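Local coordinates for protein GCN5-related N-acetyltransferase (Kribbella flavida, PDB 4MY0) that binds acetyl coenzyme A and probably transfers its acetyl group to an amine, perhaps that of an aminoglycoside, at residues Gly51-Val56 and Val63-Ile68; Ala148-Leu153 and Leu265-Glu270; Glu173-Ala178 and Glu227-Ser232; Val340-Ser345 and Leu365-Pro370. All blocks are in the same frame, centred on the assembly; numbering follows the deposited sequence.

Interaction 1: residues Gly51-Val56 and Val63-Ile68; sequences GRFLGV and VAAARI
Strands 53-56 and 63-68 run antiparallel at 163°, their axes 4.4 Å apart, as the two arms of a β-hairpin in a GNAT domain. L54 with A66 and V56 with A64 are the hydrogen-bonded pairs; F53 with R67 and G55 with A65 are non-hydrogen-bonded. V63 and A64 both face V56 in a classic β bulge, so V56 O accepts from V63 N at 2.8 Å and from A64 N, the latter on a lone pair. At the other end the R52 chain bends at chi3 and presents the edge of its guanidinium to I68 O, which lies nearly in its plane, 2.8 Å from R52 NE; NH2 adds a weak second bond to the same oxygen. The F53 ring receives R67 CB over its centre, a CH-π contact 4.2 Å from the centroid, while A65 CB meets its edge 4.0 Å from CE2. On the reverse face V56 CB touches A64 CB, A64 lying close to V90 and A66 to V88, both acetyl-CoA-binding residues, and L54 packs on helix 99-113. Salt bridges from R52 to D50, D70 and E46 hold the guanidinium further. The buried arginine thus combines charge pairing with a backbone bond, and would probably keep its positive charge.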
# COMPACT_ATOMS: atom_id res chain seq x y z
N GLY C 51 18.29 -30.10 -31.11
CA GLY C 51 18.52 -29.05 -32.09
C GLY C 51 17.55 -27.89 -31.92
O GLY C 51 17.20 -27.20 -32.88
N ARG C 52 17.12 -27.67 -30.68
CA ARG C 52 16.15 -26.61 -30.41
C ARG C 52 16.69 -25.54 -29.45
O ARG C 52 15.92 -24.89 -28.71
CB ARG C 52 14.83 -27.23 -29.90
CG ARG C 52 14.05 -28.02 -30.97
CD ARG C 52 13.12 -29.08 -30.36
NE ARG C 52 12.63 -28.64 -29.06
CZ ARG C 52 12.55 -29.41 -27.99
NH1 ARG C 52 12.91 -30.69 -28.04
NH2 ARG C 52 12.10 -28.90 -26.85
N PHE C 53 18.00 -25.34 -29.47
CA PHE C 53 18.63 -24.28 -28.68
C PHE C 53 19.60 -23.49 -29.58
O PHE C 53 20.70 -23.97 -29.91
CB PHE C 53 19.40 -24.88 -27.49
CG PHE C 53 19.44 -23.99 -26.28
CD1 PHE C 53 19.34 -24.53 -25.01
CD2 PHE C 53 19.57 -22.60 -26.41
CE1 PHE C 53 19.36 -23.71 -23.87
CE2 PHE C 53 19.59 -21.78 -25.28
CZ PHE C 53 19.48 -22.34 -24.00
N LEU C 54 19.19 -22.29 -29.99
CA LEU C 54 20.00 -21.49 -30.90
C LEU C 54 20.70 -20.35 -30.18
O LEU C 54 20.24 -19.88 -29.13
CB LEU C 54 19.14 -20.94 -32.04
CG LEU C 54 18.66 -22.03 -33.00
CD1 LEU C 54 17.63 -21.48 -33.92
CD2 LEU C 54 19.81 -22.56 -33.82
N GLY C 55 21.83 -19.91 -30.72
CA GLY C 55 22.52 -18.78 -30.14
C GLY C 55 23.25 -17.96 -31.18
O GLY C 55 23.35 -18.36 -32.35
N VAL C 56 23.73 -16.79 -30.76
CA VAL C 56 24.65 -16.01 -31.57
C VAL C 56 25.97 -15.91 -30.83
O VAL C 56 25.97 -15.65 -29.62
CB VAL C 56 24.12 -14.59 -31.84
CG1 VAL C 56 25.21 -13.74 -32.50
CG2 VAL C 56 22.88 -14.66 -32.73
N VAL C 63 26.69 -14.45 -27.16
CA VAL C 63 26.23 -13.06 -27.05
C VAL C 63 24.68 -13.00 -27.04
O VAL C 63 24.06 -12.01 -26.62
CB VAL C 63 26.89 -12.28 -28.22
CG1 VAL C 63 26.01 -11.23 -28.80
CG2 VAL C 63 28.26 -11.74 -27.78
N ALA C 64 24.05 -14.10 -27.47
CA ALA C 64 22.58 -14.17 -27.52
C ALA C 64 22.11 -15.62 -27.58
O ALA C 64 22.85 -16.51 -28.01
CB ALA C 64 22.04 -13.38 -28.72
N ALA C 65 20.88 -15.88 -27.13
CA ALA C 65 20.39 -17.26 -27.14
C ALA C 65 18.86 -17.30 -27.10
O ALA C 65 18.23 -16.38 -26.60
CB ALA C 65 20.98 -18.05 -25.95
N ALA C 66 18.29 -18.38 -27.62
CA ALA C 66 16.85 -18.58 -27.61
C ALA C 66 16.59 -20.06 -27.76
O ALA C 66 17.40 -20.77 -28.38
CB ALA C 66 16.18 -17.83 -28.75
N ARG C 67 15.50 -20.54 -27.20
CA ARG C 67 15.16 -21.95 -27.36
C ARG C 67 13.75 -22.16 -27.90
O ARG C 67 12.90 -21.26 -27.86
CB ARG C 67 15.41 -22.74 -26.06
CG ARG C 67 14.56 -22.31 -24.89
CD ARG C 67 15.16 -22.76 -23.56
NE ARG C 67 14.97 -21.73 -22.54
CZ ARG C 67 13.97 -21.71 -21.66
NH1 ARG C 67 13.89 -20.71 -20.80
NH2 ARG C 67 13.05 -22.67 -21.65
N ILE C 68 13.52 -23.36 -28.42
CA ILE C 68 12.26 -23.69 -29.06
C ILE C 68 11.60 -24.88 -28.36
O ILE C 68 12.12 -25.98 -28.39
CB ILE C 68 12.53 -24.09 -30.52
CG1 ILE C 68 13.26 -22.97 -31.25
CG2 ILE C 68 11.22 -24.42 -31.26
CD1 ILE C 68 13.66 -23.34 -32.66

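Interaction 2: residues Ala148-Leu153 and Leu265-Glu270. With ACO (acetyl coenzyme *a), chain P.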
# COMPACT_ATOMS: atom_id res chain seq x y z
N ALA C 148 -14.66 -19.91 -0.08
CA ALA C 148 -15.83 -20.43 0.64
C ALA C 148 -16.99 -20.68 -0.32
O ALA C 148 -17.86 -21.52 -0.08
CB ALA C 148 -16.26 -19.47 1.76
N ASP C 149 -17.01 -19.92 -1.41
CA ASP C 149 -18.04 -20.04 -2.43
C ASP C 149 -17.86 -21.36 -3.21
O ASP C 149 -18.82 -22.11 -3.43
CB ASP C 149 -17.92 -18.84 -3.38
CG ASP C 149 -19.10 -18.70 -4.31
OD1 ASP C 149 -19.94 -19.64 -4.39
OD2 ASP C 149 -19.18 -17.64 -4.97
N LEU C 150 -16.63 -21.65 -3.60
CA LEU C 150 -16.29 -22.88 -4.31
C LEU C 150 -16.58 -24.10 -3.44
O LEU C 150 -17.04 -25.15 -3.92
CB LEU C 150 -14.82 -22.85 -4.68
CG LEU C 150 -14.44 -21.73 -5.64
CD1 LEU C 150 -12.98 -21.81 -6.00
CD2 LEU C 150 -15.28 -21.80 -6.88
N ARG C 151 -16.33 -23.94 -2.15
CA ARG C 151 -16.41 -25.04 -1.21
C ARG C 151 -17.82 -25.63 -1.16
O ARG C 151 -17.99 -26.83 -0.91
CB ARG C 151 -16.00 -24.56 0.18
CG ARG C 151 -16.07 -25.65 1.22
CD ARG C 151 -15.75 -25.15 2.62
NE ARG C 151 -16.08 -26.22 3.54
CZ ARG C 151 -17.26 -26.35 4.12
NH1 ARG C 151 -17.50 -27.38 4.92
NH2 ARG C 151 -18.19 -25.43 3.91
N SER C 152 -18.83 -24.80 -1.40
CA SER C 152 -20.21 -25.27 -1.27
C SER C 152 -20.88 -25.63 -2.60
O SER C 152 -22.10 -25.69 -2.68
CB SER C 152 -21.06 -24.22 -0.55
OG SER C 152 -21.07 -23.02 -1.30
N LEU C 153 -20.08 -25.90 -3.64
CA LEU C 153 -20.64 -26.26 -4.95
C LEU C 153 -21.28 -27.65 -4.99
O LEU C 153 -22.09 -27.93 -5.87
CB LEU C 153 -19.61 -26.10 -6.07
CG LEU C 153 -19.32 -24.63 -6.39
CD1 LEU C 153 -18.29 -24.52 -7.49
CD2 LEU C 153 -20.61 -23.90 -6.76
N LEU C 265 -20.75 -19.45 -14.23
CA LEU C 265 -22.19 -19.72 -14.21
C LEU C 265 -22.60 -20.49 -12.96
O LEU C 265 -23.78 -20.57 -12.63
CB LEU C 265 -22.58 -20.53 -15.46
CG LEU C 265 -22.27 -19.92 -16.83
CD1 LEU C 265 -22.48 -20.94 -17.94
CD2 LEU C 265 -23.12 -18.69 -17.08
N LEU C 266 -21.62 -21.06 -12.26
CA LEU C 266 -21.88 -21.92 -11.11
C LEU C 266 -21.75 -21.20 -9.77
O LEU C 266 -22.53 -21.45 -8.85
CB LEU C 266 -20.93 -23.12 -11.13
CG LEU C 266 -21.07 -24.14 -12.26
CD1 LEU C 266 -19.91 -25.12 -12.27
CD2 LEU C 266 -22.37 -24.88 -12.10
N VAL C 267 -20.75 -20.32 -9.65
CA VAL C 267 -20.47 -19.71 -8.34
C VAL C 267 -21.39 -18.55 -8.03
O VAL C 267 -21.80 -17.81 -8.92
CB VAL C 267 -19.01 -19.26 -8.20
CG1 VAL C 267 -18.10 -20.44 -8.38
CG2 VAL C 267 -18.68 -18.19 -9.22
N GLU C 268 -21.70 -18.39 -6.75
CA GLU C 268 -22.57 -17.31 -6.30
C GLU C 268 -21.92 -15.93 -6.50
O GLU C 268 -22.51 -15.05 -7.12
CB GLU C 268 -22.95 -17.48 -4.83
CG GLU C 268 -23.57 -16.22 -4.22
CD GLU C 268 -24.07 -16.42 -2.79
OE1 GLU C 268 -24.30 -15.40 -2.09
OE2 GLU C 268 -24.25 -17.59 -2.38
N HIS C 269 -20.72 -15.75 -5.97
CA HIS C 269 -20.06 -14.46 -6.06
C HIS C 269 -19.21 -14.43 -7.31
O HIS C 269 -18.43 -15.35 -7.56
CB HIS C 269 -19.21 -14.22 -4.81
CG HIS C 269 -20.01 -14.27 -3.54
ND1 HIS C 269 -20.61 -13.15 -3.00
CD2 HIS C 269 -20.33 -15.30 -2.72
CE1 HIS C 269 -21.25 -13.49 -1.89
NE2 HIS C 269 -21.10 -14.79 -1.71
N GLU C 270 -19.37 -13.39 -8.12
CA GLU C 270 -18.65 -13.37 -9.38
C GLU C 270 -17.17 -13.08 -9.11
O GLU C 270 -16.82 -12.58 -8.04
CB GLU C 270 -19.27 -12.41 -10.41
CG GLU C 270 -18.93 -10.94 -10.25
CD GLU C 270 -19.51 -10.08 -11.38
OE1 GLU C 270 -18.82 -9.89 -12.41
OE2 GLU C 270 -20.66 -9.59 -11.23
N1A ACO P . -16.17 -23.63 6.57
C2A ACO P . -17.34 -23.83 7.20
N3A ACO P . -17.70 -25.01 7.76
C4A ACO P . -16.85 -26.07 7.71
C5A ACO P . -15.55 -25.93 7.04
C6A ACO P . -15.23 -24.61 6.45
N6A ACO P . -14.05 -24.39 5.81
N7A ACO P . -14.93 -27.12 7.14
C8A ACO P . -15.76 -27.96 7.81
N9A ACO P . -16.90 -27.33 8.14
C1B ACO P . -18.04 -27.91 8.89
C2B ACO P . -18.81 -28.92 8.07
O2B ACO P . -19.73 -28.30 7.16
C3B ACO P . -19.52 -29.67 9.18
O3B ACO P . -20.60 -28.87 9.64
P3B ACO P . -22.12 -29.12 9.20
O7A ACO P . -22.05 -29.33 7.70
O8A ACO P . -22.49 -30.36 9.99
O9A ACO P . -22.84 -27.87 9.64
C4B ACO P . -18.52 -29.69 10.32
O4B ACO P . -17.59 -28.64 10.03
C5B ACO P . -17.78 -31.02 10.44
O5B ACO P . -17.35 -31.39 9.13
P1A ACO P . -16.26 -32.55 8.84
O1A ACO P . -16.12 -33.47 10.03
O2A ACO P . -16.59 -33.04 7.46
O3A ACO P . -14.91 -31.66 8.82
P2A ACO P . -13.66 -31.89 7.84
O4A ACO P . -13.39 -33.38 7.78
O5A ACO P . -13.93 -31.15 6.57
O6A ACO P . -12.44 -31.20 8.66
CBP ACO P . -11.03 -29.25 8.69
CCP ACO P . -12.43 -29.80 8.93
CDP ACO P . -10.03 -29.86 9.66
CEP ACO P . -11.08 -27.74 8.88
CAP ACO P . -10.67 -29.62 7.25
OAP ACO P . -11.70 -29.15 6.37
C9P ACO P . -9.30 -29.13 6.84
O9P ACO P . -8.35 -29.89 6.93
N8P ACO P . -9.19 -27.87 6.37
C7P ACO P . -7.93 -27.28 5.93
C6P ACO P . -6.89 -27.19 7.04
C5P ACO P . -7.48 -26.53 8.28
O5P ACO P . -8.12 -25.49 8.18
N4P ACO P . -7.23 -27.11 9.45
C3P ACO P . -7.08 -26.32 10.67
C2P ACO P . -8.27 -26.47 11.60
S1P ACO P . -7.91 -25.69 13.16
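Two backbone N-H groups converge on one carboxylate in this contact between the end of helix 147-151 and the turn after helix 263-266. D149 OD2 accepts from H269 N at 2.6 Å, close to straight at 165°, and OD1 takes the longer bond from E268 N at 3.2 Å. Both oxygens use their syn lone pairs, a forked grip that fixes the carboxylate's rotation; CG stands anti to the backbone N (chi1 -168°), which sends the group across to the turn. The H269 ring turns its edge to OD2, with CD2 3.4 Å from that oxygen, and E268 CG lies over a face of the same ring. An alanine in place of D149 would remove both acceptors and would probably leave the 268-269 turn less firmly held. The apolar part is small: L150 CD2 presses on V267 CG1 at 3.5 Å, tighter than usual, the two side chains lying side by side, and the L153 side chain crosses V267 obliquely, its CD1 near the same methyl.

The ligand is met separately by R151, whose extended chain lays its guanidinium face over the adenine of acetyl-CoA, NH1 being 3.2 Å from C4A, while NH1 also donates to ribose O2B at 3.3 Å. E268 touches another acetyl-CoA. The buried D149 carboxylate, held by two amides, would probably stay ionised, and the turn it fixes carries a residue beside a cofactor.

Interaction 3: residues Glu173-Ala178 and Glu227-Ser232; sequences ELVGTA and ELVAHS
The imidazole of H231 meets helix 168-182 edge-on. Its NE2 donates to L174 O at 3.1 Å, with the oxygen only 6° out of the ring plane; seen from the carbonyl, however, the donor stands above its plane, and the N-H...O angle is a bent 146°. That carbonyl already takes the helical bond from A178 N, so H231 is a second donor on one oxygen. A178 CB lies at the ring's edge, 3.7 Å from NE2; L174 CD2 reaches CE1 as the two chains cross obliquely. T177 stands at about a right angle to the histidine, its CB and CG2 both near CE1. Further along, V175 and V229 also cross at about a right angle, CG2 to CG2 at 4.0 Å, while V229 CG1 touches A178 CB. A leucine at H231 would lose the donor to L174 O and would probably leave the end of the strand less closely tied to the helix. Helical residues 173-178 cross strand residues 227-230 at 67°, the local axes 8.7 Å apart, where helix 168-182 meets strand 222-230. F213 of neighbouring strand 212-219 touches L174, V175 and E227, and helix 233-244 packs on L228 and A230.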
# COMPACT_ATOMS: atom_id res chain seq x y z
N GLU C 173 -6.00 -37.65 -22.22
CA GLU C 173 -7.25 -38.12 -22.79
C GLU C 173 -8.40 -37.18 -22.42
O GLU C 173 -9.18 -36.78 -23.27
CB GLU C 173 -7.57 -39.55 -22.32
CG GLU C 173 -6.63 -40.65 -22.87
CD GLU C 173 -7.06 -42.07 -22.47
OE1 GLU C 173 -6.58 -43.04 -23.10
OE2 GLU C 173 -7.88 -42.21 -21.53
N LEU C 174 -8.51 -36.85 -21.13
CA LEU C 174 -9.61 -36.03 -20.67
C LEU C 174 -9.57 -34.65 -21.33
O LEU C 174 -10.59 -34.14 -21.79
CB LEU C 174 -9.56 -35.88 -19.15
CG LEU C 174 -9.87 -37.18 -18.41
CD1 LEU C 174 -9.68 -37.02 -16.91
CD2 LEU C 174 -11.28 -37.69 -18.73
N VAL C 175 -8.37 -34.08 -21.40
CA VAL C 175 -8.18 -32.77 -22.01
C VAL C 175 -8.56 -32.85 -23.49
O VAL C 175 -9.25 -31.97 -24.01
CB VAL C 175 -6.72 -32.30 -21.86
CG1 VAL C 175 -6.38 -31.22 -22.87
CG2 VAL C 175 -6.46 -31.79 -20.46
N GLY C 176 -8.11 -33.91 -24.15
CA GLY C 176 -8.35 -34.11 -25.57
C GLY C 176 -9.83 -34.16 -25.88
O GLY C 176 -10.31 -33.48 -26.79
N THR C 177 -10.55 -34.96 -25.11
CA THR C 177 -11.99 -35.10 -25.29
C THR C 177 -12.66 -33.75 -25.12
O THR C 177 -13.51 -33.37 -25.91
CB THR C 177 -12.57 -36.12 -24.29
OG1 THR C 177 -11.93 -37.39 -24.47
CG2 THR C 177 -14.07 -36.28 -24.50
N ALA C 178 -12.26 -33.00 -24.10
CA ALA C 178 -12.87 -31.70 -23.84
C ALA C 178 -12.63 -30.71 -24.98
O ALA C 178 -13.55 -30.03 -25.44
CB ALA C 178 -12.38 -31.13 -22.51
N GLU C 227 -5.16 -25.65 -13.76
CA GLU C 227 -6.04 -26.22 -14.77
C GLU C 227 -7.15 -27.03 -14.13
O GLU C 227 -6.89 -27.81 -13.20
CB GLU C 227 -5.25 -27.09 -15.77
CG GLU C 227 -6.13 -27.65 -16.89
CD GLU C 227 -5.34 -28.38 -17.99
OE1 GLU C 227 -4.20 -28.83 -17.72
OE2 GLU C 227 -5.86 -28.49 -19.13
N LEU C 228 -8.37 -26.84 -14.62
CA LEU C 228 -9.50 -27.67 -14.23
C LEU C 228 -10.23 -28.07 -15.49
O LEU C 228 -10.60 -27.21 -16.30
CB LEU C 228 -10.45 -26.93 -13.29
CG LEU C 228 -11.46 -27.84 -12.57
CD1 LEU C 228 -11.80 -27.29 -11.17
CD2 LEU C 228 -12.72 -28.02 -13.41
N VAL C 229 -10.44 -29.36 -15.66
CA VAL C 229 -11.20 -29.88 -16.79
C VAL C 229 -12.35 -30.73 -16.24
O VAL C 229 -12.15 -31.57 -15.38
CB VAL C 229 -10.31 -30.73 -17.71
CG1 VAL C 229 -11.13 -31.51 -18.74
CG2 VAL C 229 -9.28 -29.83 -18.39
N ALA C 230 -13.56 -30.48 -16.73
CA ALA C 230 -14.70 -31.26 -16.27
C ALA C 230 -15.72 -31.44 -17.39
O ALA C 230 -16.13 -30.47 -18.03
CB ALA C 230 -15.34 -30.60 -15.07
N HIS C 231 -16.13 -32.69 -17.60
CA HIS C 231 -17.09 -32.99 -18.66
C HIS C 231 -18.54 -32.89 -18.20
O HIS C 231 -19.44 -32.70 -19.03
CB HIS C 231 -16.82 -34.38 -19.24
CG HIS C 231 -15.48 -34.52 -19.88
ND1 HIS C 231 -14.93 -35.74 -20.22
CD2 HIS C 231 -14.56 -33.59 -20.24
CE1 HIS C 231 -13.74 -35.55 -20.77
NE2 HIS C 231 -13.50 -34.25 -20.79
N SER C 232 -18.79 -33.03 -16.90
CA SER C 232 -20.16 -33.03 -16.39
C SER C 232 -20.32 -32.04 -15.24
O SER C 232 -19.35 -31.67 -14.59
CB SER C 232 -20.57 -34.42 -15.92
OG SER C 232 -19.95 -34.74 -14.69

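Interaction 4: residues Val340-Ser345 and Leu365-Pro370; sequences VLQLGS and LVTGGP
A reciprocal pair of backbone bonds joins Q342 to T367: Q342 N donates to T367 O at 2.7 Å, nearly along the C=O axis, and T367 N returns a bond to Q342 O at 2.8 Å. This is one antiparallel hydrogen-bonded pair in a short pairing that continues through solvent, for a water accepts from G344 N and donates to L365 O, bridging two backbone groups that make no direct bond. At the other end the chain swings through G368 and G369, both with positive phi; a side chain on G369 would clash with L341 N, so the backbone can come close there. Beside the polar pair the Q342 chain bends at chi2 and lies across T367, OE1 3.1 Å from CG2, while its NE2 makes a weak bond to V340 O. On the opposite face V366 sits between two leucines: its CG1 meets L341 CD1 at 3.4 Å, tighter than usual and crossing obliquely, and its CG2 lies alongside L343 CD2 at 3.8 Å. In this sterol carrier protein-like domain, strand 341-344 is flanked by 302-309 on its other side, leaving 366-367 outermost within the chain. Helix 357-362 covers V366, and helix 371-380 packs on L341.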
# COMPACT_ATOMS: atom_id res chain seq x y z
N VAL C 340 -8.29 -8.27 -54.24
CA VAL C 340 -8.06 -9.35 -53.30
C VAL C 340 -7.67 -8.78 -51.94
O VAL C 340 -7.00 -7.74 -51.86
CB VAL C 340 -6.96 -10.33 -53.82
CG1 VAL C 340 -5.64 -9.59 -54.03
CG2 VAL C 340 -6.77 -11.53 -52.87
N LEU C 341 -8.13 -9.44 -50.88
CA LEU C 341 -7.67 -9.11 -49.54
C LEU C 341 -6.15 -9.33 -49.48
O LEU C 341 -5.66 -10.43 -49.77
CB LEU C 341 -8.37 -9.99 -48.51
CG LEU C 341 -7.96 -9.71 -47.06
CD1 LEU C 341 -8.84 -8.62 -46.52
CD2 LEU C 341 -8.03 -10.94 -46.20
N GLN C 342 -5.43 -8.29 -49.08
CA GLN C 342 -3.97 -8.35 -48.98
C GLN C 342 -3.54 -8.29 -47.52
O GLN C 342 -4.05 -7.47 -46.75
CB GLN C 342 -3.35 -7.19 -49.76
CG GLN C 342 -3.79 -7.15 -51.22
CD GLN C 342 -4.01 -5.75 -51.75
OE1 GLN C 342 -3.32 -4.81 -51.36
NE2 GLN C 342 -4.98 -5.60 -52.64
N LEU C 343 -2.62 -9.16 -47.12
CA LEU C 343 -2.10 -9.17 -45.75
C LEU C 343 -0.63 -9.52 -45.66
O LEU C 343 -0.10 -10.24 -46.51
CB LEU C 343 -2.87 -10.13 -44.84
CG LEU C 343 -3.92 -11.13 -45.31
CD1 LEU C 343 -3.34 -12.16 -46.25
CD2 LEU C 343 -4.53 -11.81 -44.09
N GLY C 344 0.03 -9.01 -44.63
CA GLY C 344 1.40 -9.39 -44.33
C GLY C 344 1.35 -10.52 -43.33
O GLY C 344 0.27 -11.06 -43.06
N SER C 345 2.50 -10.87 -42.75
CA SER C 345 2.57 -11.93 -41.75
C SER C 345 1.75 -11.65 -40.49
O SER C 345 1.07 -12.55 -39.96
CB SER C 345 4.03 -12.22 -41.38
OG SER C 345 4.11 -13.16 -40.32
N LEU C 365 -3.49 -3.86 -40.82
CA LEU C 365 -2.76 -5.12 -40.99
C LEU C 365 -3.26 -5.87 -42.20
O LEU C 365 -2.64 -6.82 -42.69
CB LEU C 365 -2.92 -5.99 -39.74
CG LEU C 365 -1.83 -5.86 -38.68
CD1 LEU C 365 -1.23 -4.48 -38.68
CD2 LEU C 365 -2.36 -6.23 -37.31
N VAL C 366 -4.40 -5.41 -42.70
CA VAL C 366 -5.10 -6.07 -43.79
C VAL C 366 -5.65 -4.96 -44.70
O VAL C 366 -6.19 -3.97 -44.22
CB VAL C 366 -6.23 -6.92 -43.19
CG1 VAL C 366 -7.48 -6.82 -44.01
CG2 VAL C 366 -5.77 -8.35 -42.97
N THR C 367 -5.50 -5.13 -46.02
CA THR C 367 -5.85 -4.06 -46.96
C THR C 367 -6.52 -4.62 -48.24
O THR C 367 -6.24 -5.75 -48.64
CB THR C 367 -4.59 -3.20 -47.31
OG1 THR C 367 -4.97 -1.86 -47.61
CG2 THR C 367 -3.82 -3.78 -48.47
N GLY C 368 -7.42 -3.85 -48.84
CA GLY C 368 -8.06 -4.23 -50.09
C GLY C 368 -9.09 -5.36 -50.02
O GLY C 368 -9.48 -5.81 -48.93
N GLY C 369 -9.55 -5.80 -51.19
CA GLY C 369 -10.48 -6.92 -51.27
C GLY C 369 -11.93 -6.55 -51.00
O GLY C 369 -12.21 -5.55 -50.33
N PRO C 370 -12.86 -7.38 -51.50
CA PRO C 370 -14.29 -7.07 -51.34
C PRO C 370 -14.81 -7.34 -49.93
O PRO C 370 -14.41 -8.31 -49.29
CB PRO C 370 -14.96 -8.00 -52.35
CG PRO C 370 -14.03 -9.18 -52.45
CD PRO C 370 -12.63 -8.64 -52.23
O HOH W 1 -0.19 -7.75 -42.10

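Compared as a set, the four contacts pass from sheet pairing to side-chain docking. Interactions 1 and 4 are both antiparallel strand pairs, but they belong to different domains: the hairpin of interaction 1 is buried and continuously bonded, apart from one bulge, whereas interaction 4 is a partly exposed edge pairing with glycines and a bridging water. Interactions 2 and 3 are partly buried and each sets a helix against another part of the chain, a turn after a short helix in interaction 2 and a strand in interaction 3, reversing the polarity of the grip: an aspartate side chain accepts from backbone amides in the first, a histidine side chain donates to a helix carbonyl in the second. Helix 233-244 packs against both. Interactions 1 and 2 lie nearest bound cofactors.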